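Local coordinates for protein aldehyde dehydrogenase (Anabaena variabilis, PDB 4H7N) that probably oxidises aldehydes to carboxylic acids with NAD+ as the electron acceptor, at residues K278-E281 with F282-L286; T54-Q57 with Q58-Q61; R28-A31 with Q32-R36; A404-V407 with A408-L411; V378-A381 with V382-N386. All coordinates share one frame; numbering follows the deposited sequence.

Contact 1 of 5, residues K278-E281 with F282-L286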
# COMPACT_ATOMS: atom_id res chain seq x y z
N LYS A 278 -6.91 -23.64 -35.34
CA LYS A 278 -7.29 -24.69 -34.36
C LYS A 278 -8.64 -24.42 -33.72
O LYS A 278 -9.11 -25.18 -32.86
CB LYS A 278 -6.26 -24.75 -33.23
CG LYS A 278 -4.85 -25.00 -33.72
CD LYS A 278 -4.76 -26.37 -34.39
CE LYS A 278 -3.31 -26.67 -34.74
NZ LYS A 278 -3.22 -27.85 -35.64
N PHE A 279 -9.27 -23.34 -34.15
CA PHE A 279 -10.46 -22.82 -33.52
C PHE A 279 -11.62 -23.84 -33.50
O PHE A 279 -12.19 -24.16 -32.43
CB PHE A 279 -10.84 -21.52 -34.23
CG PHE A 279 -12.19 -21.02 -33.85
CD1 PHE A 279 -12.42 -20.50 -32.61
CD2 PHE A 279 -13.25 -21.07 -34.76
CE1 PHE A 279 -13.66 -20.03 -32.25
CE2 PHE A 279 -14.49 -20.62 -34.41
CZ PHE A 279 -14.70 -20.10 -33.15
N GLU A 280 -11.93 -24.37 -34.68
CA GLU A 280 -13.05 -25.28 -34.86
C GLU A 280 -12.84 -26.56 -34.02
O GLU A 280 -13.71 -26.99 -33.26
CB GLU A 280 -13.21 -25.63 -36.35
CG GLU A 280 -14.23 -26.74 -36.58
CD GLU A 280 -14.47 -27.13 -38.04
OE1 GLU A 280 -13.68 -26.72 -38.93
OE2 GLU A 280 -15.44 -27.88 -38.30
N GLU A 281 -11.65 -27.14 -34.16
CA GLU A 281 -11.27 -28.36 -33.44
C GLU A 281 -11.34 -28.19 -31.91
O GLU A 281 -11.81 -29.06 -31.15
CB GLU A 281 -9.85 -28.64 -33.91
CG GLU A 281 -9.10 -29.80 -33.33
CD GLU A 281 -7.73 -29.91 -34.01
OE1 GLU A 281 -7.45 -29.17 -35.02
OE2 GLU A 281 -6.94 -30.73 -33.53
N PHE A 282 -10.87 -27.04 -31.46
CA PHE A 282 -10.90 -26.69 -30.06
C PHE A 282 -12.32 -26.56 -29.53
O PHE A 282 -12.65 -27.13 -28.50
CB PHE A 282 -10.17 -25.36 -29.85
CG PHE A 282 -10.21 -24.86 -28.45
CD1 PHE A 282 -11.23 -24.04 -28.03
CD2 PHE A 282 -9.19 -25.16 -27.55
CE1 PHE A 282 -11.27 -23.57 -26.73
CE2 PHE A 282 -9.23 -24.69 -26.24
CZ PHE A 282 -10.28 -23.89 -25.84
N TYR A 283 -13.19 -25.81 -30.20
CA TYR A 283 -14.48 -25.60 -29.59
C TYR A 283 -15.32 -26.88 -29.59
O TYR A 283 -16.09 -27.11 -28.66
CB TYR A 283 -15.21 -24.37 -30.13
CG TYR A 283 -15.94 -24.44 -31.42
CD1 TYR A 283 -17.13 -25.14 -31.52
CD2 TYR A 283 -15.51 -23.71 -32.52
CE1 TYR A 283 -17.83 -25.17 -32.70
CE2 TYR A 283 -16.21 -23.72 -33.72
CZ TYR A 283 -17.37 -24.46 -33.81
OH TYR A 283 -18.09 -24.52 -34.99
N HIS A 284 -15.14 -27.73 -30.60
CA HIS A 284 -15.79 -29.02 -30.60
C HIS A 284 -15.32 -29.92 -29.48
O HIS A 284 -16.13 -30.61 -28.84
CB HIS A 284 -15.62 -29.72 -31.93
CG HIS A 284 -16.53 -29.18 -32.97
ND1 HIS A 284 -17.90 -29.13 -32.81
CD2 HIS A 284 -16.28 -28.67 -34.19
CE1 HIS A 284 -18.46 -28.61 -33.89
NE2 HIS A 284 -17.49 -28.32 -34.74
N GLN A 285 -14.03 -29.89 -29.20
CA GLN A 285 -13.56 -30.68 -28.07
C GLN A 285 -14.10 -30.08 -26.75
O GLN A 285 -14.55 -30.81 -25.84
CB GLN A 285 -12.05 -30.88 -28.12
CG GLN A 285 -11.63 -31.88 -27.07
CD GLN A 285 -10.14 -32.11 -26.94
OE1 GLN A 285 -9.73 -32.85 -26.05
NE2 GLN A 285 -9.32 -31.48 -27.79
N LEU A 286 -14.10 -28.75 -26.65
CA LEU A 286 -14.63 -28.08 -25.46
C LEU A 286 -16.09 -28.44 -25.20
O LEU A 286 -16.51 -28.72 -24.03
CB LEU A 286 -14.45 -26.55 -25.58
CG LEU A 286 -14.61 -25.76 -24.28
CD1 LEU A 286 -13.54 -26.13 -23.24
CD2 LEU A 286 -14.55 -24.26 -24.55
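In the first turns of the amphipathic helix 279-292, Phe279 and Tyr283 meet one turn apart as a T-shaped aromatic pair. The ring centroids lie 5.1 Å apart with the planes at 60°, and Tyr283 presents its CD2-CE2 edge to the face of Phe279; CE2 of each ring makes the closest approach, 3.6 Å. Tyr283 can do this because its CG sits between the backbone N and the carbonyl carbon (chi1 80°), which folds the ring back over the preceding turn, with Glu280 O over one of its faces. On the outer side Glu280 and His284 repeat the spacing: the methylene CG of Glu280 lies 3.7 Å from His284 CD2, while Glu280 OE2 stays 4.1 Å from His284 NE2, so the two polar ends are near without bonding. Phe282 N and Tyr283 N bond to Lys278 O and Phe279 O, each at 2.9 Å. Phe282 turns inward instead, packing on Ile272 and Val274 of strand 269-275, and Phe279 rests on Val372 and Pro374 of strand 369-375. Aromatic residues facing the strands and acidic or polar ones facing outward are the pattern of a helix covering a sheet in an alpha/beta domain.

Contact 2 of 5, residues T54-Q57 with Q58-Q61; sequences TTLQ and QWKQ
Leu56 and Trp59 form the tightly packed side of the amphipathic helix 48-64, lying side by side and pointing the same way. Leu56 CD1 meets the edge of the indole, near its plane, 3.8 Å from Trp59 CE3. The large indole suits a place between helices: its CG is anti to the backbone N (chi1 -173°), and the ring continues to Ala175 and Leu176 of helix 169-176, where NE1 makes a weak hydrogen bond to Leu172 O. Leu56 fills in against Cys99 of helix 82-106 and Trp44 of helix 27-46.

Beneath these side chains runs the regular i to i+4 ladder, for example Lys60 N to Leu56 O at 2.8 Å. Toward the outside the contact loosens. Gln58 lies across the Thr54 methyl, with NE2 3.8 Å from CG2, a slight touch on the exposed side. Its OE1 accepts a hydrogen bond from a water at 2.8 Å, and the same water lies 3.2 Å from Thr55 OG1, bridging the two side chains; that hydroxyl also bonds back to Gly51 O.

Between these extremes, Gln57 and Lys60 share Asp96 of helix 82-106, which takes a hydrogen bond from Gln57 NE2 and a salt bridge from Lys60 NZ. A bend at chi3 of Lys60 (100°) swings its ammonium across to Gln57, where Lys60 NZ meets a lone pair of OE1 in the carbonyl plane at 3.2 Å.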
# COMPACT_ATOMS: atom_id res chain seq x y z
N THR A 54 0.17 -21.48 18.55
CA THR A 54 -0.45 -22.53 19.37
C THR A 54 -1.98 -22.39 19.38
O THR A 54 -2.70 -23.34 19.20
CB THR A 54 0.13 -22.51 20.78
OG1 THR A 54 1.52 -22.81 20.67
CG2 THR A 54 -0.55 -23.53 21.74
N THR A 55 -2.44 -21.16 19.57
CA THR A 55 -3.84 -20.85 19.64
C THR A 55 -4.56 -21.16 18.34
O THR A 55 -5.60 -21.77 18.36
CB THR A 55 -3.99 -19.34 19.97
OG1 THR A 55 -3.41 -19.09 21.24
CG2 THR A 55 -5.38 -18.94 20.05
N LEU A 56 -3.99 -20.77 17.20
CA LEU A 56 -4.61 -21.05 15.91
C LEU A 56 -4.70 -22.55 15.69
O LEU A 56 -5.71 -23.06 15.19
CB LEU A 56 -3.83 -20.37 14.75
CG LEU A 56 -4.30 -18.99 14.33
CD1 LEU A 56 -5.73 -19.00 13.81
CD2 LEU A 56 -4.29 -17.97 15.43
N GLN A 57 -3.65 -23.28 16.08
CA GLN A 57 -3.72 -24.74 15.96
C GLN A 57 -4.79 -25.35 16.88
O GLN A 57 -5.40 -26.36 16.52
CB GLN A 57 -2.33 -25.40 16.21
CG GLN A 57 -1.34 -25.05 15.08
CD GLN A 57 -1.64 -25.77 13.75
OE1 GLN A 57 -2.04 -26.92 13.72
NE2 GLN A 57 -1.41 -25.10 12.66
N GLN A 58 -4.98 -24.78 18.07
CA GLN A 58 -6.08 -25.22 18.96
C GLN A 58 -7.43 -24.98 18.29
O GLN A 58 -8.32 -25.82 18.39
CB GLN A 58 -6.09 -24.49 20.32
CG GLN A 58 -5.25 -25.12 21.39
CD GLN A 58 -4.71 -24.16 22.46
OE1 GLN A 58 -5.09 -22.98 22.56
NE2 GLN A 58 -3.81 -24.70 23.30
N TRP A 59 -7.57 -23.82 17.63
CA TRP A 59 -8.79 -23.48 16.89
C TRP A 59 -8.98 -24.47 15.74
O TRP A 59 -10.08 -25.04 15.58
CB TRP A 59 -8.76 -22.01 16.40
CG TRP A 59 -10.04 -21.56 15.79
CD1 TRP A 59 -11.29 -21.81 16.25
CD2 TRP A 59 -10.20 -20.77 14.63
NE1 TRP A 59 -12.20 -21.22 15.47
CE2 TRP A 59 -11.58 -20.60 14.44
CE3 TRP A 59 -9.31 -20.18 13.72
CZ2 TRP A 59 -12.10 -19.88 13.40
CZ3 TRP A 59 -9.82 -19.48 12.68
CH2 TRP A 59 -11.22 -19.34 12.51
N LYS A 60 -7.91 -24.77 15.01
CA LYS A 60 -7.98 -25.75 13.95
C LYS A 60 -8.43 -27.14 14.48
O LYS A 60 -9.29 -27.81 13.88
CB LYS A 60 -6.63 -25.91 13.24
CG LYS A 60 -6.74 -26.73 11.98
CD LYS A 60 -5.41 -26.94 11.25
CE LYS A 60 -4.86 -28.31 11.57
NZ LYS A 60 -3.42 -28.45 11.32
N GLN A 61 -7.87 -27.55 15.59
CA GLN A 61 -8.31 -28.81 16.20
C GLN A 61 -9.80 -28.82 16.52
O GLN A 61 -10.47 -29.82 16.25
CB GLN A 61 -7.48 -29.17 17.44
CG GLN A 61 -6.07 -29.64 17.08
CD GLN A 61 -6.08 -30.72 15.99
OE1 GLN A 61 -6.84 -31.71 16.06
NE2 GLN A 61 -5.25 -30.54 14.97
O HOH W 1 -4.91 -20.41 23.76

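Contact 3 of 5, residues R28-A31 with Q32-R36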
# COMPACT_ATOMS: atom_id res chain seq x y z
N ARG A 28 -23.89 1.83 16.78
CA ARG A 28 -23.51 1.91 18.21
C ARG A 28 -22.99 0.56 18.79
O ARG A 28 -21.95 0.48 19.44
CB ARG A 28 -24.71 2.43 19.03
CG ARG A 28 -24.36 3.20 20.29
CD ARG A 28 -25.53 4.07 20.75
NE ARG A 28 -25.16 4.95 21.87
CZ ARG A 28 -25.06 4.58 23.15
NH1 ARG A 28 -25.30 3.32 23.53
NH2 ARG A 28 -24.71 5.48 24.07
N LEU A 29 -23.70 -0.51 18.51
CA LEU A 29 -23.25 -1.85 18.89
C LEU A 29 -21.99 -2.33 18.14
O LEU A 29 -21.15 -3.03 18.69
CB LEU A 29 -24.36 -2.85 18.62
CG LEU A 29 -24.03 -4.33 18.89
CD1 LEU A 29 -23.53 -4.45 20.31
CD2 LEU A 29 -25.26 -5.21 18.65
N LEU A 30 -21.90 -2.03 16.85
CA LEU A 30 -20.72 -2.40 16.12
C LEU A 30 -19.46 -1.75 16.71
O LEU A 30 -18.42 -2.40 16.90
CB LEU A 30 -20.90 -2.03 14.65
CG LEU A 30 -19.76 -2.51 13.78
CD1 LEU A 30 -19.48 -4.00 13.94
CD2 LEU A 30 -20.13 -2.16 12.36
N ALA A 31 -19.58 -0.48 17.04
CA ALA A 31 -18.46 0.30 17.63
C ALA A 31 -18.01 -0.31 18.96
O ALA A 31 -16.84 -0.36 19.30
CB ALA A 31 -18.91 1.74 17.86
N GLN A 32 -18.98 -0.72 19.73
CA GLN A 32 -18.75 -1.41 20.98
C GLN A 32 -17.97 -2.68 20.79
O GLN A 32 -17.01 -2.90 21.49
CB GLN A 32 -20.10 -1.67 21.64
CG GLN A 32 -20.15 -2.31 23.02
CD GLN A 32 -21.61 -2.45 23.48
OE1 GLN A 32 -22.34 -1.46 23.53
NE2 GLN A 32 -22.04 -3.69 23.76
N GLN A 33 -18.35 -3.52 19.82
CA GLN A 33 -17.61 -4.78 19.59
C GLN A 33 -16.19 -4.54 19.07
O GLN A 33 -15.29 -5.29 19.41
CB GLN A 33 -18.35 -5.67 18.61
CG GLN A 33 -19.74 -6.07 19.06
CD GLN A 33 -20.39 -6.93 18.01
OE1 GLN A 33 -21.28 -6.48 17.28
NE2 GLN A 33 -19.92 -8.16 17.90
N CYS A 34 -16.00 -3.52 18.25
CA CYS A 34 -14.66 -3.18 17.80
C CYS A 34 -13.76 -2.75 18.98
O CYS A 34 -12.57 -3.15 19.07
CB CYS A 34 -14.72 -2.10 16.72
SG CYS A 34 -15.45 -2.75 15.19
N ASN A 35 -14.33 -2.00 19.91
CA ASN A 35 -13.61 -1.55 21.09
C ASN A 35 -13.25 -2.68 22.04
O ASN A 35 -12.15 -2.66 22.62
CB ASN A 35 -14.35 -0.41 21.81
CG ASN A 35 -14.08 0.95 21.14
OD1 ASN A 35 -12.96 1.25 20.69
ND2 ASN A 35 -15.10 1.77 21.06
N ARG A 36 -14.11 -3.68 22.15
CA ARG A 36 -13.79 -4.91 22.87
C ARG A 36 -12.64 -5.66 22.23
O ARG A 36 -11.74 -6.15 22.91
CB ARG A 36 -15.05 -5.81 22.97
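Leu29 meets Gln32 and Gln33 on the outer side of helix 27-46, an amphipathic helix near the start of the chain. The backbone interactions are those of a regular alpha-helix: four successive i to i+4 bonds, from Gln32 N to Arg28 O at 3.2 Å through to Asn35 N to Ala31 O at 3.1 Å, with Cys34 N to Leu30 O at 3.0 Å among them.

The apolar interactions lie on the inner side. Leu30 CD1 and Cys34 SG come within 4.4 Å, a light touch, and both residues also pack on helix 193-200, Leu30 on Asn198 and Cys34 on Leu199. Ala31 and Cys34 meet Tyr202 as well, with small side chains that allow close approach to it.

Contacts between apolar and polar groups make up the rest. The Leu29 side chain crosses both glutamines, its CD1 lying 3.8 Å from Gln32 NE2. Long, flexible amides suit this side, where they can lie along a leucine. Gln32 runs out extended, CG anti to the backbone N (chi1 -176°). Gln33 takes the other course, with CG beside its own N (chi1 -60°), and its OE1 comes to 3.8 Å from Leu29 CG.

Contact 4 of 5, residues A404-V407 with A408-L411; sequences ALKV and ARQL
Arg409 folds back across Leu405 at the C-terminal end of helix 401-408, laying one face of its guanidinium over the leucine's CB. The aliphatic part of Arg409 runs extended from CG to NE, starting beside its own backbone N (chi1 -67°), which returns it along the preceding turn; NH2 ends 3.7 Å from Leu405 CB and 3.8 Å from Leu405 CD1. Lys406 lies alongside, pointing the same way, with its NZ 5.2 Å from Arg409 NH1. Gln410 reaches back on another side: its NE2 gives a nearly straight hydrogen bond (169°) to Lys406 O at 3.2 Å, approaching from above the carbonyl plane although the acceptor lies in the plane of the amide.

The main chain tightens here. Arg409 N still bonds to Leu405 O at 2.8 Å, but Gln410 N turns to Val407 O at 2.9 Å, an i to i+3 bond, and a type I turn from Ala408 to Leu411 leads toward strand 415-418. Ala404 and Ala408 are small enough to sit against Ile418 of that strand, and Leu405 and Arg409 also pack on Gln121 of the second subunit. The chemistry implies that the glutamine side chain satisfies a carbonyl the ending helix no longer bonds through its backbone, while the like charges of Lys406 and Arg409, on exposed residues, are kept from contact.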
# COMPACT_ATOMS: atom_id res chain seq x y z
N ALA A 404 4.73 -19.68 -24.98
CA ALA A 404 3.69 -19.13 -24.16
C ALA A 404 4.21 -17.92 -23.37
O ALA A 404 3.52 -16.88 -23.27
CB ALA A 404 3.14 -20.21 -23.23
N LEU A 405 5.39 -18.04 -22.78
CA LEU A 405 5.89 -16.97 -21.92
C LEU A 405 6.05 -15.67 -22.72
O LEU A 405 5.74 -14.56 -22.19
CB LEU A 405 7.18 -17.35 -21.21
CG LEU A 405 7.09 -18.29 -19.98
CD1 LEU A 405 8.45 -18.86 -19.67
CD2 LEU A 405 6.54 -17.60 -18.75
N LYS A 406 6.54 -15.79 -23.96
CA LYS A 406 6.66 -14.59 -24.83
C LYS A 406 5.36 -13.80 -24.90
O LYS A 406 5.37 -12.60 -24.91
CB LYS A 406 7.06 -14.94 -26.27
CG LYS A 406 8.50 -14.65 -26.61
CD LYS A 406 9.43 -15.73 -26.06
CE LYS A 406 10.84 -15.68 -26.68
NZ LYS A 406 11.60 -16.93 -26.37
N VAL A 407 4.25 -14.51 -24.98
CA VAL A 407 2.96 -13.88 -25.06
C VAL A 407 2.51 -13.41 -23.71
O VAL A 407 1.98 -12.27 -23.56
CB VAL A 407 1.95 -14.87 -25.65
CG1 VAL A 407 0.52 -14.34 -25.53
CG2 VAL A 407 2.32 -15.16 -27.10
N ALA A 408 2.70 -14.27 -22.71
CA ALA A 408 2.33 -13.95 -21.35
C ALA A 408 2.96 -12.66 -20.81
O ALA A 408 2.29 -11.87 -20.13
CB ALA A 408 2.67 -15.09 -20.43
N ARG A 409 4.23 -12.44 -21.11
CA ARG A 409 4.90 -11.23 -20.70
C ARG A 409 4.28 -9.95 -21.28
O ARG A 409 4.54 -8.88 -20.77
CB ARG A 409 6.40 -11.28 -21.04
CG ARG A 409 7.15 -12.32 -20.22
CD ARG A 409 8.63 -12.39 -20.59
NE ARG A 409 9.24 -13.62 -20.06
CZ ARG A 409 9.80 -14.59 -20.78
NH1 ARG A 409 9.84 -14.55 -22.14
NH2 ARG A 409 10.33 -15.64 -20.14
N GLN A 410 3.43 -10.06 -22.30
CA GLN A 410 2.74 -8.89 -22.89
C GLN A 410 1.44 -8.57 -22.25
O GLN A 410 0.81 -7.56 -22.60
CB GLN A 410 2.52 -9.12 -24.38
CG GLN A 410 3.84 -9.22 -25.10
CD GLN A 410 3.66 -9.47 -26.58
OE1 GLN A 410 3.05 -8.67 -27.28
NE2 GLN A 410 4.18 -10.58 -27.05
N LEU A 411 1.00 -9.40 -21.30
CA LEU A 411 -0.33 -9.23 -20.79
C LEU A 411 -0.35 -8.40 -19.52
O LEU A 411 0.49 -8.60 -18.65
CB LEU A 411 -0.95 -10.60 -20.52
CG LEU A 411 -1.03 -11.54 -21.74
CD1 LEU A 411 -1.70 -12.85 -21.30
CD2 LEU A 411 -1.85 -10.88 -22.83

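Contact 5 of 5, residues V378-A381 with V382-N386; sequences VEEA and VYLAN
The carboxylate of Glu380 and the ring of Tyr383 are the flat groups that meet on helix 378-386, side by side and pointing the same way with planes 22° apart. Glu380 OE1 approaches the ring obliquely, 3.9 Å from Tyr383 CD2, a van der Waals contact. The acid also meets Leu384: Glu380 CG and OE2 each lie 3.8 Å from Leu384 CD1. A bend at chi2 of Glu380 (67°) explains this, for it brings the carboxylate within touch of both; the methylenes of a glutamate suit such a half-apolar place, on a partly exposed residue. On another side of the helix, Val378 CG1 and Val382 CG2 touch at 4.1 Å, crossing branches of two compact beta-branched residues. The backbone ladder is regular, with Val382 N to Val378 O at 2.9 Å and Leu384 N to Glu380 O at 2.8 Å.

At the start of the helix Asp377 OD1 accepts a hydrogen bond from Glu380 N, and at the far end Arg271 bonds to the carbonyls of Leu384 and Ala385. The valines face Val407 of helix 401-408, whereas Ala381 and Ala385, small enough for close approach, rest on Ile240 of strand 237-241, and Leu384 reaches Met373 of strand 369-375.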
# COMPACT_ATOMS: atom_id res chain seq x y z
N VAL A 378 -0.86 -13.42 -33.23
CA VAL A 378 -0.58 -13.20 -31.82
C VAL A 378 -0.78 -11.75 -31.43
O VAL A 378 -1.25 -11.46 -30.35
CB VAL A 378 0.88 -13.56 -31.47
CG1 VAL A 378 1.12 -13.26 -29.99
CG2 VAL A 378 1.16 -15.03 -31.75
N GLU A 379 -0.46 -10.84 -32.34
CA GLU A 379 -0.59 -9.43 -32.01
C GLU A 379 -2.05 -9.12 -31.71
O GLU A 379 -2.35 -8.44 -30.76
CB GLU A 379 -0.04 -8.53 -33.13
CG GLU A 379 1.44 -8.77 -33.53
CD GLU A 379 1.76 -10.14 -34.23
OE1 GLU A 379 0.90 -10.79 -34.88
OE2 GLU A 379 2.91 -10.61 -34.11
N GLU A 380 -2.98 -9.69 -32.49
CA GLU A 380 -4.39 -9.53 -32.20
C GLU A 380 -4.86 -10.24 -30.90
O GLU A 380 -5.67 -9.70 -30.14
CB GLU A 380 -5.22 -10.02 -33.38
CG GLU A 380 -6.74 -9.87 -33.21
CD GLU A 380 -7.23 -8.40 -33.16
OE1 GLU A 380 -6.39 -7.47 -33.18
OE2 GLU A 380 -8.47 -8.17 -33.11
N ALA A 381 -4.36 -11.44 -30.66
CA ALA A 381 -4.65 -12.16 -29.40
C ALA A 381 -4.27 -11.34 -28.18
O ALA A 381 -5.04 -11.23 -27.24
CB ALA A 381 -3.93 -13.50 -29.40
N VAL A 382 -3.06 -10.75 -28.19
CA VAL A 382 -2.60 -9.89 -27.11
C VAL A 382 -3.49 -8.62 -26.99
O VAL A 382 -3.87 -8.25 -25.87
CB VAL A 382 -1.12 -9.48 -27.32
CG1 VAL A 382 -0.69 -8.33 -26.41
CG2 VAL A 382 -0.23 -10.71 -27.08
N TYR A 383 -3.80 -7.99 -28.10
CA TYR A 383 -4.69 -6.82 -28.09
C TYR A 383 -6.05 -7.16 -27.46
O TYR A 383 -6.54 -6.44 -26.60
CB TYR A 383 -4.94 -6.30 -29.51
CG TYR A 383 -6.00 -5.23 -29.51
CD1 TYR A 383 -5.72 -3.95 -29.03
CD2 TYR A 383 -7.31 -5.52 -29.89
CE1 TYR A 383 -6.70 -2.98 -28.97
CE2 TYR A 383 -8.30 -4.54 -29.84
CZ TYR A 383 -7.96 -3.29 -29.38
OH TYR A 383 -8.89 -2.31 -29.31
N LEU A 384 -6.66 -8.26 -27.90
CA LEU A 384 -7.96 -8.66 -27.32
C LEU A 384 -7.86 -9.02 -25.83
O LEU A 384 -8.67 -8.58 -25.06
CB LEU A 384 -8.58 -9.81 -28.12
CG LEU A 384 -8.92 -9.48 -29.59
CD1 LEU A 384 -9.07 -10.76 -30.40
CD2 LEU A 384 -10.18 -8.63 -29.69
N ALA A 385 -6.83 -9.76 -25.43
CA ALA A 385 -6.70 -10.16 -24.04
C ALA A 385 -6.54 -8.94 -23.15
O ALA A 385 -7.00 -8.95 -21.99
CB ALA A 385 -5.50 -11.08 -23.84
N ASN A 386 -5.89 -7.91 -23.69
CA ASN A 386 -5.61 -6.69 -22.92
C ASN A 386 -6.72 -5.62 -23.04
O ASN A 386 -6.63 -4.60 -22.37
CB ASN A 386 -4.27 -6.06 -23.34
CG ASN A 386 -3.06 -6.76 -22.70
OD1 ASN A 386 -3.16 -7.37 -21.64
ND2 ASN A 386 -1.89 -6.59 -23.31

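All five are one-turn contacts within single helices or at a helix end, yet their settings differ. Contact 4 is the most buried and alone touches the second subunit; contacts 2, 3 and 5 are partly buried, and contact 1 lies at the surface. Contacts 1, 4 and 5 belong to helices on the seven-stranded sheet, and contacts 4 and 5 adjoin directly: Asn386 ND2 probably bonds to Gln410 O at 3.0 Å. Contacts 2 and 3 sit on successive helices at the opposite side of the chain's centre. Aromatic pairing marks contact 1, a glutamine and a lysine sharing an aspartate contact 2, amides lying on a leucine contact 3, helix termination contact 4, and an acid beside a tyrosine and a leucine contact 5.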